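PDB 3LM8: thiamine pyrophosphokinase from Bacillus subtilis, which catalyses the ATP-dependent pyrophosphorylation of thiamine to thiamine diphosphate, releasing AMP, in the salvage of the vitamin. Local coordinates for residues A[96-101]-A[126-131]; A[141-146]-A[199-204]; A[161-166]-A[180-185]. The protein carries 1 engineered substitution. All coordinates share one frame; numbering follows the deposited sequence.

In the fold
Interaction 1 is the core contact: two parallel strands near the centre of the chain, within the catalytic domain, with mostly buried, largely aliphatic side chains, one phenylalanine ring and a single amide–guanidinium bond. Interactions 2 and 3 lie farther out, in the thiamine-binding domain; both are antiparallel and reach the same four-stranded sheet, interaction 2 through strands 142-147 and 197-202, interaction 3 through strand 176-181. Interaction 2 is partly buried, with aromatic rings on one face and polar groups on the other; interaction 3 is a surface contact built largely on a carboxylate and two histidines. The engineered V203 (through N) and K204 (through O) probably hydrogen-bond to H165 O and N. Interaction 1 touches neither.

Interaction 1: A[96-101]-A[126-131]; sequences IIQIFG and KIRLID
I130 lies beside the ring of F100, and this aliphatic–aromatic pair closes one end of a parallel strand pairing in the beta-alpha-beta unit formed by strand 96-100, helix 107-122 and strand 126-131. The two strands run in the same direction with their axes 25° apart. Four backbone hydrogen bonds alternate between them: I97 N to K126 O, R128 N to I97 O, I99 N to R128 O and I130 N to I99 O.

I130 has more of its surface buried here than any other residue of the pair. Its CB and CD1 both come 3.7 Å from CE1 of F100, and its CD1 lies 3.8 Å from Q98 OE1, so this methyl touches both the ring and the amide oxygen. Y21 meets the F100 ring edge-to-face and also touches I130, continuing the cluster beyond the two strands.

R128 runs alongside Q98 on the same face of the sheet. Its chain is extended to CD, then bends (chi3 -67°, setting NE), and the guanidinium donates from NH1 to Q98 OE1 at 3.3 Å. The bond is bent, with an N-H...O angle of 138°, and the amide and guanidinium planes are strongly turned against each other. Q98 NE2 is bonded to N5 OD1 on the neighbouring strand, which helps fix the amide's orientation.

On the other face, I97 and I99 pack against helix 81-92, I127 and L129 against helix 107-122. There I99 lies alongside L129 and I127, all pointing the same way, its CD1 4.0 Å from L129 CD2 and 4.2 Å from I127 CG2.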
loop_
_atom_site.group_PDB
_atom_site.type_symbol
_atom_site.label_atom_id
_atom_site.label_comp_id
_atom_site.label_asym_id
_atom_site.label_seq_id
_atom_site.Cartn_x
_atom_site.Cartn_y
_atom_site.Cartn_z
ATOM N N ILE A 96 0.442 3.470 -11.039
ATOM C CA ILE A 96 0.244 2.761 -9.789
ATOM C C ILE A 96 1.483 2.672 -8.916
ATOM O O ILE A 96 2.577 2.409 -9.397
ATOM C CB ILE A 96 -0.214 1.309 -10.064
ATOM C CG1 ILE A 96 -1.382 1.310 -11.051
ATOM C CG2 ILE A 96 -0.631 0.644 -8.774
ATOM C CD1 ILE A 96 -1.771 -0.059 -11.566
ATOM N N ILE A 97 1.298 2.902 -7.624
ATOM C CA ILE A 97 2.386 2.756 -6.683
ATOM C C ILE A 97 1.913 1.631 -5.775
ATOM O O ILE A 97 0.755 1.619 -5.360
ATOM C CB ILE A 97 2.621 4.023 -5.826
ATOM C CG1 ILE A 97 3.163 5.156 -6.699
ATOM C CG2 ILE A 97 3.630 3.717 -4.737
ATOM C CD1 ILE A 97 3.272 6.471 -5.987
ATOM N N GLN A 98 2.791 0.673 -5.503
ATOM C CA GLN A 98 2.462 -0.436 -4.621
ATOM C C GLN A 98 3.554 -0.540 -3.572
ATOM O O GLN A 98 4.737 -0.626 -3.898
ATOM C CB GLN A 98 2.324 -1.736 -5.420
ATOM C CG GLN A 98 1.000 -1.814 -6.179
ATOM C CD GLN A 98 0.886 -3.044 -7.067
ATOM O OE1 GLN A 98 -0.179 -3.681 -7.139
ATOM N NE2 GLN A 98 1.978 -3.378 -7.764
ATOM N N ILE A 99 3.150 -0.520 -2.307
ATOM C CA ILE A 99 4.099 -0.561 -1.203
ATOM C C ILE A 99 3.991 -1.820 -0.359
ATOM O O ILE A 99 2.892 -2.250 0.009
ATOM C CB ILE A 99 3.912 0.656 -0.275
ATOM C CG1 ILE A 99 3.836 1.946 -1.110
ATOM C CG2 ILE A 99 5.065 0.720 0.712
ATOM C CD1 ILE A 99 3.460 3.198 -0.337
ATOM N N PHE A 100 5.150 -2.390 -0.034
ATOM C CA PHE A 100 5.223 -3.607 0.770
ATOM C C PHE A 100 6.052 -3.352 2.030
ATOM O O PHE A 100 6.713 -2.311 2.141
ATOM C CB PHE A 100 5.859 -4.727 -0.060
ATOM C CG PHE A 100 5.218 -4.916 -1.397
ATOM C CD1 PHE A 100 4.286 -5.930 -1.599
ATOM C CD2 PHE A 100 5.528 -4.060 -2.458
ATOM C CE1 PHE A 100 3.668 -6.097 -2.845
ATOM C CE2 PHE A 100 4.920 -4.214 -3.706
ATOM C CZ PHE A 100 3.985 -5.238 -3.899
ATOM N N GLY A 101 6.032 -4.311 2.960
ATOM C CA GLY A 101 6.793 -4.165 4.193
ATOM C C GLY A 101 6.192 -2.992 4.924
ATOM O O GLY A 101 6.885 -2.166 5.525
ATOM N N LYS A 126 -3.191 6.133 -7.937
ATOM C CA LYS A 126 -3.470 4.897 -7.228
ATOM C C LYS A 126 -2.266 4.448 -6.410
ATOM O O LYS A 126 -1.167 4.234 -6.942
ATOM C CB LYS A 126 -3.882 3.807 -8.216
ATOM C CG LYS A 126 -5.245 4.065 -8.843
ATOM C CD LYS A 126 -5.562 3.111 -9.980
ATOM C CE LYS A 126 -6.960 3.375 -10.524
ATOM N NZ LYS A 126 -7.160 4.815 -10.857
ATOM N N ILE A 127 -2.487 4.329 -5.103
ATOM C CA ILE A 127 -1.462 3.899 -4.159
ATOM C C ILE A 127 -2.048 2.749 -3.355
ATOM O O ILE A 127 -2.929 2.941 -2.521
ATOM C CB ILE A 127 -1.087 5.043 -3.204
ATOM C CG1 ILE A 127 -0.679 6.279 -4.018
ATOM C CG2 ILE A 127 0.035 4.600 -2.269
ATOM C CD1 ILE A 127 -0.295 7.478 -3.169
ATOM N N ARG A 128 -1.567 1.547 -3.613
ATOM C CA ARG A 128 -2.078 0.367 -2.922
ATOM C C ARG A 128 -1.047 -0.146 -1.932
ATOM O O ARG A 128 0.128 -0.239 -2.274
ATOM C CB ARG A 128 -2.404 -0.718 -3.961
ATOM C CG ARG A 128 -2.646 -2.088 -3.383
ATOM C CD ARG A 128 -2.900 -3.127 -4.472
ATOM N NE ARG A 128 -4.150 -2.899 -5.189
ATOM C CZ ARG A 128 -4.227 -2.475 -6.445
ATOM N NH1 ARG A 128 -3.125 -2.229 -7.143
ATOM N NH2 ARG A 128 -5.412 -2.297 -7.008
ATOM N N LEU A 129 -1.466 -0.452 -0.707
ATOM C CA LEU A 129 -0.525 -0.985 0.287
ATOM C C LEU A 129 -0.733 -2.483 0.284
ATOM O O LEU A 129 -1.867 -2.942 0.228
ATOM C CB LEU A 129 -0.804 -0.450 1.693
ATOM C CG LEU A 129 -1.066 1.041 1.945
ATOM C CD1 LEU A 129 -1.179 1.236 3.458
ATOM C CD2 LEU A 129 0.046 1.918 1.361
ATOM N N ILE A 130 0.349 -3.250 0.352
ATOM C CA ILE A 130 0.219 -4.706 0.321
ATOM C C ILE A 130 1.081 -5.497 1.300
ATOM O O ILE A 130 2.269 -5.212 1.480
ATOM C CB ILE A 130 0.569 -5.266 -1.061
ATOM C CG1 ILE A 130 -0.217 -4.541 -2.151
ATOM C CG2 ILE A 130 0.303 -6.768 -1.077
ATOM C CD1 ILE A 130 0.161 -4.990 -3.545
ATOM N N ASP A 131 0.470 -6.509 1.909
ATOM C CA ASP A 131 1.166 -7.405 2.823
ATOM C C ASP A 131 0.648 -8.829 2.586
ATOM O O ASP A 131 -0.178 -9.064 1.696
ATOM C CB ASP A 131 1.001 -6.964 4.290
ATOM C CG ASP A 131 -0.302 -7.430 4.923
ATOM O OD1 ASP A 131 -1.376 -7.050 4.424
ATOM O OD2 ASP A 131 -0.252 -8.174 5.933
#

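Interaction 2: A[141-146]-A[199-204]. Engineered in segment 199-204: V203 (natural residue Ala).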
loop_
_atom_site.group_PDB
_atom_site.type_symbol
_atom_site.label_atom_id
_atom_site.label_comp_id
_atom_site.label_asym_id
_atom_site.label_seq_id
_atom_site.Cartn_x
_atom_site.Cartn_y
_atom_site.Cartn_z
ATOM N N PRO A 141 -14.204 10.844 -3.476
ATOM C CA PRO A 141 -15.537 10.547 -4.010
ATOM C C PRO A 141 -15.477 10.094 -5.478
ATOM O O PRO A 141 -14.639 10.550 -6.249
ATOM C CB PRO A 141 -16.267 11.867 -3.814
ATOM C CG PRO A 141 -15.714 12.310 -2.464
ATOM C CD PRO A 141 -14.223 12.065 -2.648
ATOM N N GLY A 142 -16.358 9.177 -5.855
ATOM C CA GLY A 142 -16.361 8.678 -7.215
ATOM C C GLY A 142 -17.131 7.375 -7.274
ATOM O O GLY A 142 -17.908 7.089 -6.369
ATOM N N GLU A 143 -16.918 6.591 -8.327
ATOM C CA GLU A 143 -17.599 5.313 -8.489
ATOM C C GLU A 143 -16.575 4.273 -8.946
ATOM O O GLU A 143 -16.027 4.377 -10.041
ATOM C CB GLU A 143 -18.706 5.445 -9.531
ATOM C CG GLU A 143 -19.674 4.276 -9.551
ATOM C CD GLU A 143 -20.615 4.315 -10.738
ATOM O OE1 GLU A 143 -21.733 3.761 -10.629
ATOM O OE2 GLU A 143 -20.231 4.890 -11.781
ATOM N N TYR A 144 -16.348 3.250 -8.127
ATOM C CA TYR A 144 -15.338 2.241 -8.443
ATOM C C TYR A 144 -15.812 0.784 -8.542
ATOM O O TYR A 144 -16.732 0.356 -7.838
ATOM C CB TYR A 144 -14.223 2.335 -7.397
ATOM C CG TYR A 144 -13.852 3.758 -7.028
ATOM C CD1 TYR A 144 -12.858 4.445 -7.723
ATOM C CD2 TYR A 144 -14.528 4.431 -6.000
ATOM C CE1 TYR A 144 -12.540 5.772 -7.408
ATOM C CE2 TYR A 144 -14.224 5.757 -5.675
ATOM C CZ TYR A 144 -13.226 6.423 -6.384
ATOM O OH TYR A 144 -12.913 7.732 -6.074
ATOM N N ASP A 145 -15.152 0.031 -9.421
ATOM C CA ASP A 145 -15.446 -1.385 -9.646
ATOM C C ASP A 145 -14.331 -2.245 -9.059
ATOM O O ASP A 145 -13.173 -1.835 -9.043
ATOM C CB ASP A 145 -15.504 -1.693 -11.148
ATOM C CG ASP A 145 -16.820 -1.301 -11.798
ATOM O OD1 ASP A 145 -16.839 -1.197 -13.047
ATOM O OD2 ASP A 145 -17.832 -1.118 -11.080
ATOM N N ILE A 146 -14.684 -3.435 -8.575
ATOM C CA ILE A 146 -13.696 -4.389 -8.060
ATOM C C ILE A 146 -14.082 -5.754 -8.594
ATOM O O ILE A 146 -15.229 -5.995 -8.953
ATOM C CB ILE A 146 -13.646 -4.505 -6.508
ATOM C CG1 ILE A 146 -15.027 -4.819 -5.951
ATOM C CG2 ILE A 146 -13.082 -3.243 -5.889
ATOM C CD1 ILE A 146 -15.011 -5.016 -4.449
ATOM N N THR A 199 -19.589 -3.034 -7.345
ATOM C CA THR A 199 -19.441 -1.599 -7.477
ATOM C C THR A 199 -19.743 -0.915 -6.148
ATOM O O THR A 199 -20.532 -1.400 -5.335
ATOM C CB THR A 199 -20.395 -1.051 -8.564
ATOM O OG1 THR A 199 -20.279 -1.856 -9.740
ATOM C CG2 THR A 199 -20.043 0.382 -8.921
ATOM N N PHE A 200 -19.071 0.199 -5.919
ATOM C CA PHE A 200 -19.303 0.983 -4.726
ATOM C C PHE A 200 -19.068 2.422 -5.144
ATOM O O PHE A 200 -18.323 2.687 -6.085
ATOM C CB PHE A 200 -18.368 0.564 -3.573
ATOM C CG PHE A 200 -16.918 0.887 -3.794
ATOM C CD1 PHE A 200 -16.110 0.047 -4.549
ATOM C CD2 PHE A 200 -16.350 2.023 -3.215
ATOM C CE1 PHE A 200 -14.750 0.330 -4.718
ATOM C CE2 PHE A 200 -15.000 2.315 -3.379
ATOM C CZ PHE A 200 -14.196 1.468 -4.130
ATOM N N SER A 201 -19.737 3.346 -4.475
ATOM C CA SER A 201 -19.597 4.755 -4.792
ATOM C C SER A 201 -20.196 5.620 -3.691
ATOM O O SER A 201 -21.092 5.201 -2.954
ATOM C CB SER A 201 -20.257 5.061 -6.143
ATOM O OG SER A 201 -21.504 4.408 -6.266
ATOM N N PHE A 202 -19.666 6.827 -3.579
ATOM C CA PHE A 202 -20.090 7.790 -2.576
ATOM C C PHE A 202 -19.761 9.174 -3.130
ATOM O O PHE A 202 -18.867 9.326 -3.968
ATOM C CB PHE A 202 -19.358 7.528 -1.246
ATOM C CG PHE A 202 -17.872 7.324 -1.399
ATOM C CD1 PHE A 202 -17.374 6.174 -2.005
ATOM C CD2 PHE A 202 -16.974 8.317 -0.999
ATOM C CE1 PHE A 202 -16.018 6.020 -2.220
ATOM C CE2 PHE A 202 -15.605 8.165 -1.208
ATOM C CZ PHE A 202 -15.128 7.014 -1.824
ATOM N N VAL A 203 -20.476 10.186 -2.664
ATOM C CA VAL A 203 -20.260 11.527 -3.177
ATOM C C VAL A 203 -19.326 12.444 -2.392
ATOM O O VAL A 203 -18.727 13.352 -2.971
ATOM C CB VAL A 203 -21.616 12.220 -3.366
ATOM C CG1 VAL A 203 -22.449 11.415 -4.360
ATOM C CG2 VAL A 203 -22.344 12.334 -2.024
ATOM N N LYS A 204 -19.188 12.205 -1.091
ATOM C CA LYS A 204 -18.335 13.045 -0.261
ATOM C C LYS A 204 -17.529 12.257 0.780
ATOM O O LYS A 204 -18.002 11.253 1.320
ATOM C CB LYS A 204 -19.205 14.100 0.436
ATOM C CG LYS A 204 -18.426 15.243 1.083
ATOM C CD LYS A 204 -19.373 16.294 1.664
ATOM C CE LYS A 204 -18.631 17.564 2.039
ATOM N NZ LYS A 204 -18.065 18.227 0.830
#
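Y144 and F200 meet obliquely across an antiparallel strand pair, with ring planes 31° and centroids 5.2 Å apart. The outer end of the phenylalanine ring does the touching: F200 CZ is 3.4 Å from Y144 CB, while Y144 CA lies over one face of that ring and I146 CG2 sits at its edge. With F200 CG between the backbone N and the carbonyl carbon (chi1 68°), the ring lies by the Y144 strand, CD1 near Y144 O and CE1 near Y144 CB. Farther along the same face, F202 CE1 approaches the rim of the tyrosine near the plane of its ring, 3.9 Å from Y144 CE2. The tyrosine hydroxyl is held by P140 O.

The opposite face is polar. D145 and T199 lie side by side, and T199 OG1 donates to D145 OD2 over 2.9 Å; next to them E143 CG packs on S201 CB. Y144 and F200 form a hydrogen-bonded pair with two backbone bonds, whereas at G142 and F202 one of the two is weak.

Strand 142-147 is an edge strand of the domain's four-stranded antiparallel sheet. Strand 197-202 pairs on its other side with strand 167-170, and strand 207-212 of the larger sheet packs against I146, F200 and F202.

Interaction 3: A[161-166]-A[180-185]; sequences SEDIHE and HITLGS
H180 turns the edge of its imidazole toward one face of the H165 ring, an edge-to-face pair with planes 74° and centroids 4.4 Å apart. H180 CE1 stands over that face, displaced toward its rim, and is 3.2 Å from H165 NE2. At the H180 ring, D163 CB also approaches CE1, at 3.5 Å, the D163 carboxylate plane nearly perpendicular to the imidazole. H165 ND1 makes a weak hydrogen bond back to D163 O. An alanine in place of H165 would probably leave the H180 edge without the face it packs on and D163 O without this weak bond, setting H180 freer to turn.

D163 joins the segments from the other end. Its OD1 accepts L183 N at 2.6 Å, met nearly in line with the CG-OD1 bond, and a weak second bond from T182 OG1, thus gripping the start of the type II turn T182-S185. Between histidines and turn, I164 and I181 form an antiparallel hydrogen-bonded pair, I164 N to I181 O at 2.7 Å and I181 N to I164 O at 2.8 Å, with their CB atoms 3.8 Å apart and P159 touching both side chains.

The arrangement is a short antiparallel bridge running into a beta turn, and it borders the thiamine site: the I181 side chain lies about 6 Å from the bound thiamine and touches C188 of its pocket.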
loop_
_atom_site.group_PDB
_atom_site.type_symbol
_atom_site.label_atom_id
_atom_site.label_comp_id
_atom_site.label_asym_id
_atom_site.label_seq_id
_atom_site.Cartn_x
_atom_site.Cartn_y
_atom_site.Cartn_z
ATOM N N SER A 161 -11.225 10.903 6.745
ATOM C CA SER A 161 -11.257 12.249 7.319
ATOM C C SER A 161 -12.607 12.650 7.927
ATOM O O SER A 161 -12.663 13.109 9.070
ATOM C CB SER A 161 -10.831 13.287 6.272
ATOM O OG SER A 161 -11.780 13.384 5.224
ATOM N N GLU A 162 -13.689 12.480 7.170
ATOM C CA GLU A 162 -15.018 12.837 7.656
ATOM C C GLU A 162 -16.043 11.775 7.282
ATOM O O GLU A 162 -15.687 10.688 6.824
ATOM C CB GLU A 162 -15.460 14.179 7.064
ATOM C CG GLU A 162 -14.411 15.283 7.112
ATOM C CD GLU A 162 -13.895 15.661 5.729
ATOM O OE1 GLU A 162 -13.064 16.592 5.637
ATOM O OE2 GLU A 162 -14.322 15.028 4.736
ATOM N N ASP A 163 -17.319 12.102 7.475
ATOM C CA ASP A 163 -18.403 11.183 7.139
ATOM C C ASP A 163 -18.441 10.853 5.643
ATOM O O ASP A 163 -18.039 11.658 4.798
ATOM C CB ASP A 163 -19.759 11.773 7.533
ATOM C CG ASP A 163 -19.911 11.964 9.029
ATOM O OD1 ASP A 163 -19.215 11.259 9.798
ATOM O OD2 ASP A 163 -20.748 12.812 9.430
ATOM N N ILE A 164 -18.929 9.658 5.320
ATOM C CA ILE A 164 -19.046 9.244 3.928
ATOM C C ILE A 164 -20.497 9.486 3.528
ATOM O O ILE A 164 -21.414 9.083 4.245
ATOM C CB ILE A 164 -18.713 7.749 3.748
ATOM C CG1 ILE A 164 -17.304 7.464 4.283
ATOM C CG2 ILE A 164 -18.842 7.366 2.273
ATOM C CD1 ILE A 164 -16.211 8.237 3.584
ATOM N N HIS A 165 -20.700 10.142 2.390
ATOM C CA HIS A 165 -22.047 10.465 1.926
ATOM C C HIS A 165 -22.510 9.710 0.702
ATOM O O HIS A 165 -21.788 9.601 -0.284
ATOM C CB HIS A 165 -22.158 11.968 1.656
ATOM C CG HIS A 165 -21.998 12.805 2.884
ATOM N ND1 HIS A 165 -20.826 12.845 3.607
ATOM C CD2 HIS A 165 -22.874 13.598 3.543
ATOM C CE1 HIS A 165 -20.986 13.626 4.661
ATOM N NE2 HIS A 165 -22.221 14.094 4.645
ATOM N N GLU A 166 -23.737 9.204 0.783
ATOM C CA GLU A 166 -24.367 8.460 -0.304
ATOM C C GLU A 166 -23.562 7.255 -0.800
ATOM O O GLU A 166 -23.324 7.104 -1.999
ATOM C CB GLU A 166 -24.667 9.406 -1.475
ATOM C CG GLU A 166 -25.673 10.498 -1.158
ATOM C CD GLU A 166 -25.962 11.391 -2.363
ATOM O OE1 GLU A 166 -26.145 10.849 -3.478
ATOM O OE2 GLU A 166 -26.018 12.631 -2.198
ATOM N N HIS A 180 -25.461 6.914 4.346
ATOM C CA HIS A 180 -24.584 7.900 4.978
ATOM C C HIS A 180 -23.784 7.178 6.062
ATOM O O HIS A 180 -24.354 6.713 7.050
ATOM C CB HIS A 180 -25.397 9.010 5.636
ATOM C CG HIS A 180 -24.556 10.034 6.331
ATOM N ND1 HIS A 180 -23.782 10.948 5.650
ATOM C CD2 HIS A 180 -24.347 10.273 7.646
ATOM C CE1 HIS A 180 -23.134 11.708 6.514
ATOM N NE2 HIS A 180 -23.459 11.319 7.733
ATOM N N ILE A 181 -22.472 7.076 5.874
ATOM C CA ILE A 181 -21.625 6.399 6.850
ATOM C C ILE A 181 -20.927 7.438 7.714
ATOM O O ILE A 181 -20.150 8.261 7.222
ATOM C CB ILE A 181 -20.559 5.494 6.160
ATOM C CG1 ILE A 181 -21.242 4.531 5.189
ATOM C CG2 ILE A 181 -19.813 4.666 7.202
ATOM C CD1 ILE A 181 -22.222 3.607 5.860
ATOM N N THR A 182 -21.219 7.398 9.007
ATOM C CA THR A 182 -20.631 8.341 9.943
ATOM C C THR A 182 -19.221 7.915 10.344
ATOM O O THR A 182 -18.917 6.726 10.424
ATOM C CB THR A 182 -21.507 8.487 11.202
ATOM O OG1 THR A 182 -20.977 9.527 12.026
ATOM C CG2 THR A 182 -21.541 7.178 11.995
ATOM N N LEU A 183 -18.366 8.900 10.590
ATOM C CA LEU A 183 -16.979 8.661 10.969
ATOM C C LEU A 183 -16.824 7.787 12.214
ATOM O O LEU A 183 -17.448 8.039 13.246
ATOM C CB LEU A 183 -16.283 9.999 11.206
ATOM C CG LEU A 183 -14.820 9.928 11.623
ATOM C CD1 LEU A 183 -13.926 9.748 10.392
ATOM C CD2 LEU A 183 -14.462 11.183 12.374
ATOM N N GLY A 184 -15.980 6.764 12.114
ATOM C CA GLY A 184 -15.750 5.882 13.246
ATOM C C GLY A 184 -16.568 4.607 13.195
ATOM O O GLY A 184 -16.339 3.677 13.970
ATOM N N SER A 185 -17.526 4.579 12.275
ATOM C CA SER A 185 -18.414 3.439 12.077
ATOM C C SER A 185 -17.711 2.196 11.542
ATOM O O SER A 185 -16.912 2.286 10.608
ATOM C CB SER A 185 -19.527 3.826 11.102
ATOM O OG SER A 185 -20.000 2.691 10.394
#